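Local coordinates for SusD superfamily protein (Bacteroides thetaiotaomicron VPI-5482, PDB 3HDX), which probably binds polysaccharide at the outer membrane as a SusD-like lipoprotein and so helps the bacterium take up carbohydrate, at residues Cys38-Leu41 and Asp45-Val48; Asp31-Trp36 and Leu276-Leu281; Glu419-Leu424 and Gly428-Asp433; Tyr324-Asn329 and Val334-Lys339. All coordinates share one frame; numbering follows the deposited sequence.

Contact 1 of 4, residues Cys38-Leu41 and Asp45-Val48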
loop_
_atom_site.group_PDB
_atom_site.type_symbol
_atom_site.label_atom_id
_atom_site.label_comp_id
_atom_site.label_asym_id
_atom_site.label_seq_id
_atom_site.Cartn_x
_atom_site.Cartn_y
_atom_site.Cartn_z
ATOM N N CYS A 38 -5.224 -7.922 4.679
ATOM C CA CYS A 38 -6.286 -6.951 4.425
ATOM C C CYS A 38 -6.444 -6.561 2.963
ATOM O O CYS A 38 -7.565 -6.186 2.569
ATOM C CB CYS A 38 -6.093 -5.681 5.287
ATOM S SG CYS A 38 -6.108 -5.986 7.044
ATOM N N GLY A 39 -5.343 -6.593 2.199
ATOM C CA GLY A 39 -5.318 -6.111 0.826
ATOM C C GLY A 39 -5.387 -7.115 -0.299
ATOM O O GLY A 39 -5.896 -6.802 -1.351
ATOM N N ASP A 40 -4.809 -8.296 -0.098
ATOM C CA ASP A 40 -4.765 -9.350 -1.105
ATOM C C ASP A 40 -5.677 -10.533 -0.806
ATOM O O ASP A 40 -6.318 -11.072 -1.704
ATOM C CB ASP A 40 -3.343 -9.908 -1.283
ATOM C CG ASP A 40 -2.465 -9.010 -2.084
ATOM O OD1 ASP A 40 -2.716 -8.824 -3.281
ATOM O OD2 ASP A 40 -1.506 -8.488 -1.533
ATOM N N LEU A 41 -5.729 -10.944 0.461
ATOM C CA LEU A 41 -6.426 -12.200 0.803
ATOM C C LEU A 41 -7.940 -12.083 0.811
ATOM O O LEU A 41 -8.646 -13.000 0.349
ATOM C CB LEU A 41 -5.879 -12.752 2.127
ATOM C CG LEU A 41 -6.402 -14.125 2.609
ATOM C CD1 LEU A 41 -6.071 -15.223 1.591
ATOM C CD2 LEU A 41 -5.749 -14.411 3.974
ATOM N N ASP A 45 -7.703 -13.476 -4.871
ATOM C CA ASP A 45 -7.435 -14.539 -5.859
ATOM C C ASP A 45 -6.628 -15.666 -5.318
ATOM O O ASP A 45 -6.325 -16.591 -6.077
ATOM C CB ASP A 45 -6.748 -13.928 -7.073
ATOM C CG ASP A 45 -7.664 -12.927 -7.787
ATOM O OD1 ASP A 45 -8.857 -13.255 -7.916
ATOM O OD2 ASP A 45 -7.185 -11.855 -8.208
ATOM N N PHE A 46 -6.303 -15.607 -4.017
ATOM C CA PHE A 46 -5.523 -16.659 -3.356
ATOM C C PHE A 46 -6.417 -17.744 -2.765
ATOM O O PHE A 46 -7.338 -17.490 -1.990
ATOM C CB PHE A 46 -4.596 -16.086 -2.293
ATOM C CG PHE A 46 -3.448 -15.316 -2.830
ATOM C CD1 PHE A 46 -3.552 -13.965 -3.070
ATOM C CD2 PHE A 46 -2.230 -15.943 -3.097
ATOM C CE1 PHE A 46 -2.495 -13.237 -3.579
ATOM C CE2 PHE A 46 -1.172 -15.218 -3.598
ATOM C CZ PHE A 46 -1.305 -13.842 -3.834
ATOM N N THR A 47 -6.082 -18.964 -3.138
ATOM C CA THR A 47 -6.647 -20.163 -2.553
ATOM C C THR A 47 -5.844 -20.419 -1.271
ATOM O O THR A 47 -4.623 -20.198 -1.230
ATOM C CB THR A 47 -6.516 -21.358 -3.522
ATOM O OG1 THR A 47 -7.346 -21.110 -4.646
ATOM C CG2 THR A 47 -6.955 -22.671 -2.867
ATOM N N VAL A 48 -6.529 -20.867 -0.219
ATOM C CA VAL A 48 -5.895 -21.185 1.058
ATOM C C VAL A 48 -5.662 -22.693 1.107
ATOM O O VAL A 48 -6.599 -23.465 0.917
ATOM C CB VAL A 48 -6.751 -20.726 2.276
ATOM C CG1 VAL A 48 -6.072 -21.138 3.630
ATOM C CG2 VAL A 48 -7.000 -19.217 2.212
HETATM O O HOH W 1 -5.805 -11.414 -4.362
HETATM O O HOH W 2 -7.725 -14.676 -1.659
#
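Leu41 turns CG anti to its own nitrogen (chi1 -175°), which carries CD1 across to the 45-48 segment, where it lies 4.1 Å from Val48 CG2 and also meets Phe46 CB; the Leu41 and Val48 side chains cross at about a right angle. Phe46 has CG anti to its carbonyl carbon (chi1 -71°), and this swings the ring toward Asp40, with CE1 4.1 Å from Asp40 CB. No direct hydrogen bond joins the segments; two waters do the work. One donates to Asp40 O at 2.7 Å and accepts from Asp45 N at 2.8 Å. The other donates to both Leu41 O (2.8 Å) and Phe46 O (2.9 Å), so carbonyls at the C-terminal end of the helix are satisfied through solvent. Both carboxylates find their main partners outside the two segments: Asp40 OD2 accepts from Gly428 N, and Asp45 OD1 forms a salt bridge with Arg421. Leu54 of helix 52-58 packs on Leu41 and Val48, while Phe335 meets the Phe46 ring edge-to-face. Helix 34-41 ends here in a wider pi-type turn, and a short connection bridged by the two waters leads into strand 47-48, which pairs with strand 293-294 in a small antiparallel sheet.

Contact 2 of 4, residues Asp31-Trp36 and Leu276-Leu281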
loop_
_atom_site.group_PDB
_atom_site.type_symbol
_atom_site.label_atom_id
_atom_site.label_comp_id
_atom_site.label_asym_id
_atom_site.label_seq_id
_atom_site.Cartn_x
_atom_site.Cartn_y
_atom_site.Cartn_z
ATOM N N ASP A 31 2.734 -6.162 10.782
ATOM C CA ASP A 31 2.356 -7.028 11.888
ATOM C C ASP A 31 1.202 -7.952 11.464
ATOM O O ASP A 31 0.218 -7.533 10.839
ATOM C CB ASP A 31 2.079 -6.225 13.173
ATOM C CG ASP A 31 3.383 -5.699 13.877
ATOM O OD1 ASP A 31 4.543 -5.913 13.416
ATOM O OD2 ASP A 31 3.214 -5.018 14.918
ATOM N N ASN A 32 1.374 -9.237 11.768
ATOM C CA ASN A 32 0.422 -10.291 11.364
ATOM C C ASN A 32 0.110 -10.291 9.856
ATOM O O ASN A 32 -0.948 -10.762 9.430
ATOM C CB ASN A 32 -0.856 -10.207 12.213
ATOM C CG ASN A 32 -0.567 -10.480 13.687
ATOM O OD1 ASN A 32 -0.805 -9.628 14.549
ATOM N ND2 ASN A 32 0.029 -11.627 13.954
ATOM N N ASN A 33 1.074 -9.817 9.059
ATOM C CA ASN A 33 0.916 -9.725 7.613
ATOM C C ASN A 33 -0.306 -8.901 7.175
ATOM O O ASN A 33 -0.880 -9.133 6.106
ATOM C CB ASN A 33 0.934 -11.132 6.983
ATOM C CG ASN A 33 2.260 -11.792 7.112
ATOM O OD1 ASN A 33 3.283 -11.129 6.988
ATOM N ND2 ASN A 33 2.262 -13.080 7.477
ATOM N N THR A 34 -0.627 -7.890 7.978
ATOM C CA THR A 34 -1.748 -6.995 7.749
ATOM C C THR A 34 -1.898 -6.545 6.302
ATOM O O THR A 34 -2.971 -6.625 5.732
ATOM C CB THR A 34 -1.670 -5.738 8.687
ATOM O OG1 THR A 34 -1.970 -6.143 10.030
ATOM C CG2 THR A 34 -2.608 -4.605 8.218
ATOM N N HIS A 35 -0.808 -6.084 5.710
ATOM C CA HIS A 35 -0.900 -5.505 4.367
ATOM C C HIS A 35 -1.526 -6.459 3.344
ATOM O O HIS A 35 -2.432 -6.087 2.594
ATOM C CB HIS A 35 0.489 -5.022 3.923
ATOM C CG HIS A 35 0.486 -4.251 2.629
ATOM N ND1 HIS A 35 -0.173 -3.049 2.461
ATOM C CD2 HIS A 35 1.125 -4.499 1.460
ATOM C CE1 HIS A 35 0.040 -2.618 1.227
ATOM N NE2 HIS A 35 0.823 -3.479 0.600
ATOM N N TRP A 36 -1.095 -7.713 3.413
ATOM C CA TRP A 36 -1.538 -8.757 2.486
ATOM C C TRP A 36 -2.837 -9.386 2.919
ATOM O O TRP A 36 -3.662 -9.736 2.075
ATOM C CB TRP A 36 -0.409 -9.779 2.259
ATOM C CG TRP A 36 0.837 -9.047 1.860
ATOM C CD1 TRP A 36 1.157 -8.563 0.625
ATOM C CD2 TRP A 36 1.864 -8.596 2.754
ATOM N NE1 TRP A 36 2.336 -7.859 0.687
ATOM C CE2 TRP A 36 2.786 -7.856 1.980
ATOM C CE3 TRP A 36 2.093 -8.735 4.145
ATOM C CZ2 TRP A 36 3.922 -7.261 2.546
ATOM C CZ3 TRP A 36 3.219 -8.134 4.707
ATOM C CH2 TRP A 36 4.107 -7.387 3.906
ATOM N N LEU A 276 5.105 -11.105 2.602
ATOM C CA LEU A 276 4.203 -11.963 1.837
ATOM C C LEU A 276 4.748 -13.383 1.706
ATOM O O LEU A 276 3.989 -14.348 1.725
ATOM C CB LEU A 276 3.945 -11.428 0.416
ATOM C CG LEU A 276 3.024 -12.256 -0.493
ATOM C CD1 LEU A 276 1.598 -12.345 0.121
ATOM C CD2 LEU A 276 2.983 -11.716 -1.921
ATOM N N GLU A 277 6.055 -13.476 1.512
ATOM C CA GLU A 277 6.737 -14.777 1.389
ATOM C C GLU A 277 6.390 -15.782 2.493
ATOM O O GLU A 277 6.404 -16.978 2.254
ATOM C CB GLU A 277 8.264 -14.615 1.371
ATOM C CG GLU A 277 8.850 -13.867 0.198
ATOM C CD GLU A 277 9.080 -12.390 0.440
ATOM O OE1 GLU A 277 8.322 -11.753 1.189
ATOM O OE2 GLU A 277 10.032 -11.853 -0.129
ATOM N N GLN A 278 6.116 -15.314 3.706
ATOM C CA GLN A 278 5.679 -16.200 4.791
ATOM C C GLN A 278 4.413 -16.990 4.397
ATOM O O GLN A 278 4.274 -18.201 4.736
ATOM C CB GLN A 278 5.445 -15.411 6.075
ATOM C CG GLN A 278 6.722 -14.839 6.661
ATOM C CD GLN A 278 6.535 -13.774 7.755
ATOM O OE1 GLN A 278 5.445 -13.225 7.938
ATOM N NE2 GLN A 278 7.644 -13.450 8.477
ATOM N N LEU A 279 3.519 -16.316 3.665
ATOM C CA LEU A 279 2.290 -16.903 3.202
ATOM C C LEU A 279 2.391 -17.621 1.863
ATOM O O LEU A 279 1.660 -18.574 1.637
ATOM C CB LEU A 279 1.190 -15.812 3.096
ATOM C CG LEU A 279 0.768 -15.127 4.404
ATOM C CD1 LEU A 279 -0.091 -13.872 4.104
ATOM C CD2 LEU A 279 0.058 -16.102 5.342
ATOM N N THR A 280 3.291 -17.190 0.977
ATOM C CA THR A 280 3.323 -17.718 -0.389
ATOM C C THR A 280 4.416 -18.698 -0.729
ATOM O O THR A 280 4.186 -19.551 -1.579
ATOM C CB THR A 280 3.411 -16.540 -1.393
ATOM O OG1 THR A 280 4.570 -15.752 -1.108
ATOM C CG2 THR A 280 2.092 -15.699 -1.373
ATOM N N LEU A 281 5.594 -18.591 -0.125
ATOM C CA LEU A 281 6.688 -19.452 -0.554
ATOM C C LEU A 281 6.670 -20.850 0.042
ATOM O O LEU A 281 6.221 -21.082 1.156
ATOM C CB LEU A 281 8.041 -18.770 -0.361
ATOM C CG LEU A 281 8.291 -17.433 -1.092
ATOM C CD1 LEU A 281 9.815 -17.068 -1.122
ATOM C CD2 LEU A 281 7.691 -17.391 -2.565
#
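This is a buried, largely apolar packing of two short helical segments, the start of helix 34-41 against helix 276-280, built mainly on Trp36 and Leu276. Leu276 CB sits over the five-membered ring of Trp36, 3.9 Å from its centroid and only 8° off the ring normal, a CH-pi contact. Leu276 CD1 reaches Trp36 CG at 3.8 Å, and the backbone N of Leu276 lies over the same face, 3.8 Å above the plane. His35 CB occupies the opposite face, so the indole is held between its own helix and the partner. Trp36 has CG anti to its carbonyl carbon (chi1 -52°), a turn that presents this face to Leu276. With an alanine here, Leu276 would probably lose the flat surface it rests on, and a gap would open between the two helices. Beside the indole, the Asn33 side chain approaches Leu279 from the opposite direction, its CB 4.1 Å from Leu279 CD1, and lies next to Gln278. Ile358 of strand 358-361 also touches Trp36, Phe335 of strand 334-335 packs on Leu276, and helix 67-73 lies against Asn32.

Contact 3 of 4, residues Glu419-Leu424 and Gly428-Asp433. With EDO (1,2-ethanediol), chain E.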
loop_
_atom_site.group_PDB
_atom_site.type_symbol
_atom_site.label_atom_id
_atom_site.label_comp_id
_atom_site.label_asym_id
_atom_site.label_seq_id
_atom_site.Cartn_x
_atom_site.Cartn_y
_atom_site.Cartn_z
ATOM N N GLU A 419 -6.400 -5.313 -15.320
ATOM C CA GLU A 419 -4.966 -5.016 -15.457
ATOM C C GLU A 419 -4.327 -4.778 -14.077
ATOM O O GLU A 419 -3.201 -5.231 -13.801
ATOM C CB GLU A 419 -4.695 -3.877 -16.439
ATOM C CG GLU A 419 -3.198 -3.810 -16.867
ATOM C CD GLU A 419 -2.710 -5.017 -17.651
ATOM O OE1 GLU A 419 -3.514 -5.725 -18.300
ATOM O OE2 GLU A 419 -1.482 -5.228 -17.659
ATOM N N ARG A 420 -5.006 -4.026 -13.214
ATOM C CA ARG A 420 -4.522 -3.875 -11.839
ATOM C C ARG A 420 -4.416 -5.243 -11.122
ATOM O O ARG A 420 -3.495 -5.496 -10.339
ATOM C CB ARG A 420 -5.457 -2.954 -11.052
ATOM C CG ARG A 420 -5.433 -1.525 -11.507
ATOM C CD ARG A 420 -6.299 -0.576 -10.657
ATOM N NE ARG A 420 -5.822 -0.467 -9.265
ATOM C CZ ARG A 420 -4.863 0.346 -8.840
ATOM N NH1 ARG A 420 -4.306 1.277 -9.631
ATOM N NH2 ARG A 420 -4.502 0.288 -7.572
ATOM N N ARG A 421 -5.424 -6.082 -11.346
ATOM C CA ARG A 421 -5.488 -7.418 -10.737
ATOM C C ARG A 421 -4.225 -8.198 -11.099
ATOM O O ARG A 421 -3.652 -8.847 -10.252
ATOM C CB ARG A 421 -6.716 -8.143 -11.225
ATOM C CG ARG A 421 -7.034 -9.496 -10.593
ATOM C CD ARG A 421 -8.283 -10.029 -11.252
ATOM N NE ARG A 421 -8.860 -11.197 -10.558
ATOM C CZ ARG A 421 -9.932 -11.847 -10.980
ATOM N NH1 ARG A 421 -10.573 -11.481 -12.085
ATOM N NH2 ARG A 421 -10.419 -12.857 -10.249
ATOM N N ARG A 422 -3.847 -8.134 -12.371
ATOM C CA ARG A 422 -2.634 -8.767 -12.839
ATOM C C ARG A 422 -1.342 -8.090 -12.360
ATOM O O ARG A 422 -0.443 -8.736 -11.821
ATOM C CB ARG A 422 -2.649 -8.870 -14.374
ATOM C CG ARG A 422 -3.694 -9.811 -14.900
ATOM C CD ARG A 422 -3.597 -10.000 -16.378
ATOM N NE ARG A 422 -4.102 -8.846 -17.101
ATOM C CZ ARG A 422 -5.340 -8.687 -17.578
ATOM N NH1 ARG A 422 -6.270 -9.617 -17.435
ATOM N NH2 ARG A 422 -5.636 -7.573 -18.226
ATOM N N GLU A 423 -1.259 -6.790 -12.574
ATOM C CA GLU A 423 -0.031 -6.066 -12.308
ATOM C C GLU A 423 0.336 -5.945 -10.868
ATOM O O GLU A 423 1.500 -6.122 -10.527
ATOM C CB GLU A 423 -0.124 -4.658 -12.947
ATOM C CG GLU A 423 1.126 -3.824 -12.823
ATOM C CD GLU A 423 2.370 -4.461 -13.475
ATOM O OE1 GLU A 423 2.197 -5.247 -14.428
ATOM O OE2 GLU A 423 3.510 -4.092 -13.052
ATOM N N LEU A 424 -0.658 -5.715 -10.024
ATOM C CA LEU A 424 -0.426 -5.440 -8.618
ATOM C C LEU A 424 -0.686 -6.647 -7.717
ATOM O O LEU A 424 -0.743 -6.519 -6.472
ATOM C CB LEU A 424 -1.263 -4.218 -8.185
ATOM C CG LEU A 424 -1.090 -2.940 -9.032
ATOM C CD1 LEU A 424 -2.132 -1.857 -8.680
ATOM C CD2 LEU A 424 0.328 -2.385 -8.858
ATOM N N GLY A 428 -1.017 -5.822 -2.092
ATOM C CA GLY A 428 -1.975 -5.262 -1.138
ATOM C C GLY A 428 -3.051 -4.368 -1.702
ATOM O O GLY A 428 -3.667 -3.605 -0.955
ATOM N N TRP A 429 -3.359 -4.534 -2.991
ATOM C CA TRP A 429 -4.348 -3.697 -3.703
ATOM C C TRP A 429 -5.698 -4.304 -4.023
ATOM O O TRP A 429 -6.688 -3.579 -4.040
ATOM C CB TRP A 429 -3.749 -3.167 -5.025
ATOM C CG TRP A 429 -2.826 -2.028 -4.784
ATOM C CD1 TRP A 429 -1.478 -1.988 -4.916
ATOM C CD2 TRP A 429 -3.237 -0.738 -4.354
ATOM N NE1 TRP A 429 -0.991 -0.739 -4.554
ATOM C CE2 TRP A 429 -2.049 0.052 -4.190
ATOM C CE3 TRP A 429 -4.494 -0.181 -4.027
ATOM C CZ2 TRP A 429 -2.086 1.354 -3.702
ATOM C CZ3 TRP A 429 -4.530 1.130 -3.586
ATOM C CH2 TRP A 429 -3.336 1.878 -3.416
ATOM N N ARG A 430 -5.736 -5.614 -4.258
ATOM C CA ARG A 430 -6.935 -6.253 -4.817
ATOM C C ARG A 430 -8.244 -5.934 -4.094
ATOM O O ARG A 430 -9.232 -5.593 -4.713
ATOM C CB ARG A 430 -6.718 -7.751 -4.949
ATOM C CG ARG A 430 -7.843 -8.545 -5.514
ATOM C CD ARG A 430 -8.306 -8.127 -6.909
ATOM N NE ARG A 430 -9.343 -9.036 -7.357
ATOM C CZ ARG A 430 -10.200 -8.850 -8.365
ATOM N NH1 ARG A 430 -10.172 -7.776 -9.135
ATOM N NH2 ARG A 430 -11.094 -9.796 -8.620
ATOM N N TRP A 431 -8.258 -6.083 -2.789
ATOM C CA TRP A 431 -9.501 -5.860 -2.025
ATOM C C TRP A 431 -9.984 -4.402 -2.160
ATOM O O TRP A 431 -11.143 -4.153 -2.459
ATOM C CB TRP A 431 -9.316 -6.233 -0.544
ATOM C CG TRP A 431 -10.430 -5.706 0.285
ATOM C CD1 TRP A 431 -10.360 -4.665 1.145
ATOM C CD2 TRP A 431 -11.815 -6.093 0.222
ATOM N NE1 TRP A 431 -11.608 -4.386 1.651
ATOM C CE2 TRP A 431 -12.524 -5.252 1.101
ATOM C CE3 TRP A 431 -12.508 -7.061 -0.479
ATOM C CZ2 TRP A 431 -13.905 -5.375 1.314
ATOM C CZ3 TRP A 431 -13.887 -7.188 -0.291
ATOM C CH2 TRP A 431 -14.571 -6.348 0.603
ATOM N N TYR A 432 -9.087 -3.449 -1.952
ATOM C CA TYR A 432 -9.445 -2.037 -2.055
ATOM C C TYR A 432 -9.901 -1.700 -3.494
ATOM O O TYR A 432 -10.867 -0.971 -3.695
ATOM C CB TYR A 432 -8.292 -1.145 -1.611
ATOM C CG TYR A 432 -7.755 -1.504 -0.268
ATOM C CD1 TYR A 432 -8.538 -1.348 0.874
ATOM C CD2 TYR A 432 -6.498 -2.102 -0.138
ATOM C CE1 TYR A 432 -8.064 -1.735 2.108
ATOM C CE2 TYR A 432 -6.003 -2.485 1.097
ATOM C CZ TYR A 432 -6.798 -2.309 2.225
ATOM O OH TYR A 432 -6.302 -2.655 3.471
ATOM N N ASP A 433 -9.190 -2.257 -4.466
ATOM C CA ASP A 433 -9.539 -2.128 -5.868
ATOM C C ASP A 433 -10.921 -2.700 -6.156
ATOM O O ASP A 433 -11.699 -2.110 -6.914
ATOM C CB ASP A 433 -8.517 -2.821 -6.755
ATOM C CG ASP A 433 -7.190 -2.069 -6.844
ATOM O OD1 ASP A 433 -7.030 -0.959 -6.299
ATOM O OD2 ASP A 433 -6.274 -2.594 -7.508
HETATM C C1 EDO E . -13.642 -8.353 -10.954
HETATM O O1 EDO E . -12.201 -8.393 -10.967
HETATM C C2 EDO E . -14.208 -9.750 -10.928
HETATM O O2 EDO E . -13.770 -10.387 -9.727
HETATM O O HOH W 3 -3.005 -6.714 -4.859
#
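Arg420 and Asp433 form the salt bridge of this contact. The arginine grips side-on: NE donates to Asp433 OD2 at 2.8 Å, and NH2 to Asp433 OD1 at 3.1 Å on its syn lone pair. The OD2 bond arrives from above the carboxylate plane, the two flat groups being 71° apart. A bend at chi3 (64°) turns the guanidinium to the acid, and its NH2 also pairs with Asp365. A methionine in place of Arg420 would probably leave Asp433 and Asp365 without this shared positive partner. The second kind is stacking: the guanidinium of Arg421 lies flat on that of Arg430, centres 4.0 Å apart and planes at 13°. The like charges are probably offset by nearby acids, among them Glu418, which forms a salt bridge with Arg421, and Asp45. Arg430 NH1 and NH2 both donate to O1 of an ethanediol, probably from the crystallisation liquor; O1 lies at the guanidinium edge, in its plane. Arg420 NH2 lies over a face of the Trp429 indole, a long cation-pi pair and at most a weak attraction. Apolar contact comes from Leu424 CD1, 3.8 Å from Trp429 CD1. One water links Leu424 O (2.8 Å) to Trp429 N (2.9 Å). Helix 409-423 thus turns into helix 430-441, with Asp365 of helix 363-376 against Leu424 and Trp429, and Arg127 of helix 104-129 touching Trp429.

Contact 4 of 4, residues Tyr324-Asn329 and Val334-Lys339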
loop_
_atom_site.group_PDB
_atom_site.type_symbol
_atom_site.label_atom_id
_atom_site.label_comp_id
_atom_site.label_asym_id
_atom_site.label_seq_id
_atom_site.Cartn_x
_atom_site.Cartn_y
_atom_site.Cartn_z
ATOM N N TYR A 324 5.630 -14.928 -12.407
ATOM C CA TYR A 324 4.849 -14.883 -11.160
ATOM C C TYR A 324 4.749 -16.176 -10.384
ATOM O O TYR A 324 4.515 -16.125 -9.176
ATOM C CB TYR A 324 3.425 -14.427 -11.453
ATOM C CG TYR A 324 3.163 -12.925 -11.462
ATOM C CD1 TYR A 324 4.178 -11.971 -11.612
ATOM C CD2 TYR A 324 1.846 -12.477 -11.348
ATOM C CE1 TYR A 324 3.890 -10.618 -11.608
ATOM C CE2 TYR A 324 1.549 -11.144 -11.360
ATOM C CZ TYR A 324 2.566 -10.210 -11.493
ATOM O OH TYR A 324 2.337 -8.863 -11.478
ATOM N N VAL A 325 4.858 -17.319 -11.071
ATOM C CA VAL A 325 4.535 -18.605 -10.471
ATOM C C VAL A 325 5.563 -19.691 -10.829
ATOM O O VAL A 325 5.991 -19.811 -11.972
ATOM C CB VAL A 325 3.124 -19.048 -10.959
ATOM C CG1 VAL A 325 2.721 -20.371 -10.345
ATOM C CG2 VAL A 325 2.069 -17.969 -10.643
ATOM N N GLN A 326 5.892 -20.511 -9.851
ATOM C CA GLN A 326 6.784 -21.661 -10.018
ATOM C C GLN A 326 6.040 -22.946 -9.664
ATOM O O GLN A 326 4.926 -22.924 -9.124
ATOM C CB GLN A 326 8.030 -21.506 -9.158
ATOM C CG GLN A 326 9.034 -20.520 -9.737
ATOM C CD GLN A 326 10.262 -20.367 -8.900
ATOM O OE1 GLN A 326 10.677 -21.300 -8.188
ATOM N NE2 GLN A 326 10.914 -19.231 -9.042
ATOM N N ASN A 327 6.663 -24.084 -9.996
ATOM C CA ASN A 327 6.079 -25.392 -9.704
ATOM C C ASN A 327 4.761 -25.612 -10.423
ATOM O O ASN A 327 3.803 -26.196 -9.859
ATOM C CB ASN A 327 5.925 -25.647 -8.198
ATOM C CG ASN A 327 7.201 -25.554 -7.443
ATOM O OD1 ASN A 327 8.288 -25.462 -8.007
ATOM N ND2 ASN A 327 7.081 -25.643 -6.124
ATOM N N LEU A 328 4.710 -25.181 -11.690
ATOM C CA LEU A 328 3.472 -25.344 -12.492
ATOM C C LEU A 328 3.102 -26.811 -12.801
ATOM O O LEU A 328 1.975 -27.092 -13.195
ATOM C CB LEU A 328 3.530 -24.474 -13.741
ATOM C CG LEU A 328 3.392 -22.957 -13.438
ATOM C CD1 LEU A 328 3.947 -22.072 -14.598
ATOM C CD2 LEU A 328 1.938 -22.634 -13.108
ATOM N N ASN A 329 4.056 -27.714 -12.592
ATOM C CA ASN A 329 3.830 -29.167 -12.682
ATOM C C ASN A 329 3.103 -29.737 -11.453
ATOM O O ASN A 329 2.586 -30.868 -11.535
ATOM C CB ASN A 329 5.167 -29.917 -12.848
ATOM C CG ASN A 329 6.161 -29.643 -11.704
ATOM O OD1 ASN A 329 6.354 -28.492 -11.276
ATOM N ND2 ASN A 329 6.813 -30.704 -11.214
ATOM N N VAL A 334 3.451 -22.375 -6.671
ATOM C CA VAL A 334 3.916 -21.372 -5.726
ATOM C C VAL A 334 3.911 -19.994 -6.382
ATOM O O VAL A 334 4.571 -19.792 -7.410
ATOM C CB VAL A 334 5.327 -21.694 -5.235
ATOM C CG1 VAL A 334 5.905 -20.562 -4.377
ATOM C CG2 VAL A 334 5.326 -23.034 -4.424
ATOM N N PHE A 335 3.216 -19.040 -5.754
ATOM C CA PHE A 335 3.247 -17.649 -6.194
ATOM C C PHE A 335 4.609 -17.093 -5.727
ATOM O O PHE A 335 4.824 -16.758 -4.542
ATOM C CB PHE A 335 2.069 -16.890 -5.609
ATOM C CG PHE A 335 2.010 -15.464 -6.022
ATOM C CD1 PHE A 335 1.538 -15.157 -7.282
ATOM C CD2 PHE A 335 2.434 -14.430 -5.183
ATOM C CE1 PHE A 335 1.456 -13.866 -7.733
ATOM C CE2 PHE A 335 2.352 -13.089 -5.631
ATOM C CZ PHE A 335 1.837 -12.827 -6.892
ATOM N N SER A 336 5.517 -17.018 -6.692
ATOM C CA SER A 336 6.909 -16.690 -6.459
ATOM C C SER A 336 7.308 -15.287 -6.905
ATOM O O SER A 336 8.491 -14.949 -6.883
ATOM C CB SER A 336 7.761 -17.750 -7.184
ATOM O OG SER A 336 7.467 -17.758 -8.568
ATOM N N LYS A 337 6.330 -14.449 -7.273
ATOM C CA LYS A 337 6.606 -13.083 -7.725
ATOM C C LYS A 337 7.571 -12.343 -6.789
ATOM O O LYS A 337 8.503 -11.693 -7.240
ATOM C CB LYS A 337 5.296 -12.307 -7.827
ATOM C CG LYS A 337 5.424 -10.870 -8.228
ATOM C CD LYS A 337 4.107 -10.157 -8.109
ATOM C CE LYS A 337 4.240 -8.671 -8.442
ATOM N NZ LYS A 337 2.906 -7.946 -8.556
ATOM N N ILE A 338 7.262 -12.405 -5.498
ATOM C CA ILE A 338 7.991 -11.713 -4.432
ATOM C C ILE A 338 8.771 -12.802 -3.691
ATOM O O ILE A 338 8.181 -13.734 -3.097
ATOM C CB ILE A 338 7.033 -10.907 -3.508
ATOM C CG1 ILE A 338 6.150 -9.968 -4.354
ATOM C CG2 ILE A 338 7.853 -10.186 -2.431
ATOM C CD1 ILE A 338 5.272 -9.002 -3.586
ATOM N N LYS A 339 10.091 -12.693 -3.738
ATOM C CA LYS A 339 11.006 -13.766 -3.251
ATOM C C LYS A 339 12.383 -13.224 -2.802
ATOM O O LYS A 339 13.455 -13.569 -3.338
ATOM C CB LYS A 339 11.112 -14.868 -4.322
ATOM C CG LYS A 339 11.513 -14.397 -5.697
ATOM C CD LYS A 339 11.684 -15.558 -6.693
ATOM C CE LYS A 339 11.983 -15.060 -8.072
ATOM N NZ LYS A 339 10.844 -14.252 -8.605
#
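Tyr324 lies alongside Lys337, whose extended chain runs over one face of the ring: CD stands 3.9 Å from the ring centroid, a CH-pi contact, and the chain ends with NZ donating to Tyr324 OH at 3.1 Å. Phe335 turns its edge toward the face of the Tyr324 ring in an offset edge-to-face pair, planes at 74°, with Phe335 CE1 3.9 Å from Tyr324 CD2. A chi1 of -179° sets Phe335 CG opposite its own nitrogen, and the ring runs beside the tyrosine in the same direction. These side chains belong to a beta hairpin, strands 325-326 and 334-335, which Tyr324 and Lys337 flank. Gln326 and Val334 are its hydrogen-bonded pair, Gln326 N to Val334 O and Val334 N to Gln326 O both measuring 2.9 Å, the first nearly straight at 169°. Val325 and Phe335 form the non-hydrogen-bonded pair, their side chains on one face and those of Gln326 and Val334 on the other. Past the strands, Ser336 N donates to Tyr324 O at 2.8 Å, and Ser336 OG lies 3.4 Å from Gln326 CG. Farther out, Tyr324 OH bonds to Arg422 O. Lys337 NZ also forms a salt bridge with Glu427 and lies among the carbonyl oxygens of Glu423 and Met425, more acceptors than it has protons, while Asn327 ND2 donates to Tyr283 O.

From the N terminus, the chain enters contact 2 at 31-36 and, on the same helix, contact 1 at 38-41, which closes only four residues on at 45-48. Contact 2 closes much later, at 276-281, so its long loop encloses contact 1. Contact 4 then closes a short hairpin and contact 3 a helix-to-helix turn; these follow in series, and no loops cross. In space all four touch. A hydrogen bond and a salt bridge join contact 1 to contact 3, tying helix 34-41 and the residues after it to helix 409-423 and the start of helix 430-441. Phe46 packs against both Thr280 and Phe335, linking contacts 1, 2 and 4, and the end of helix 409-423 is hydrogen-bonded to the hairpin.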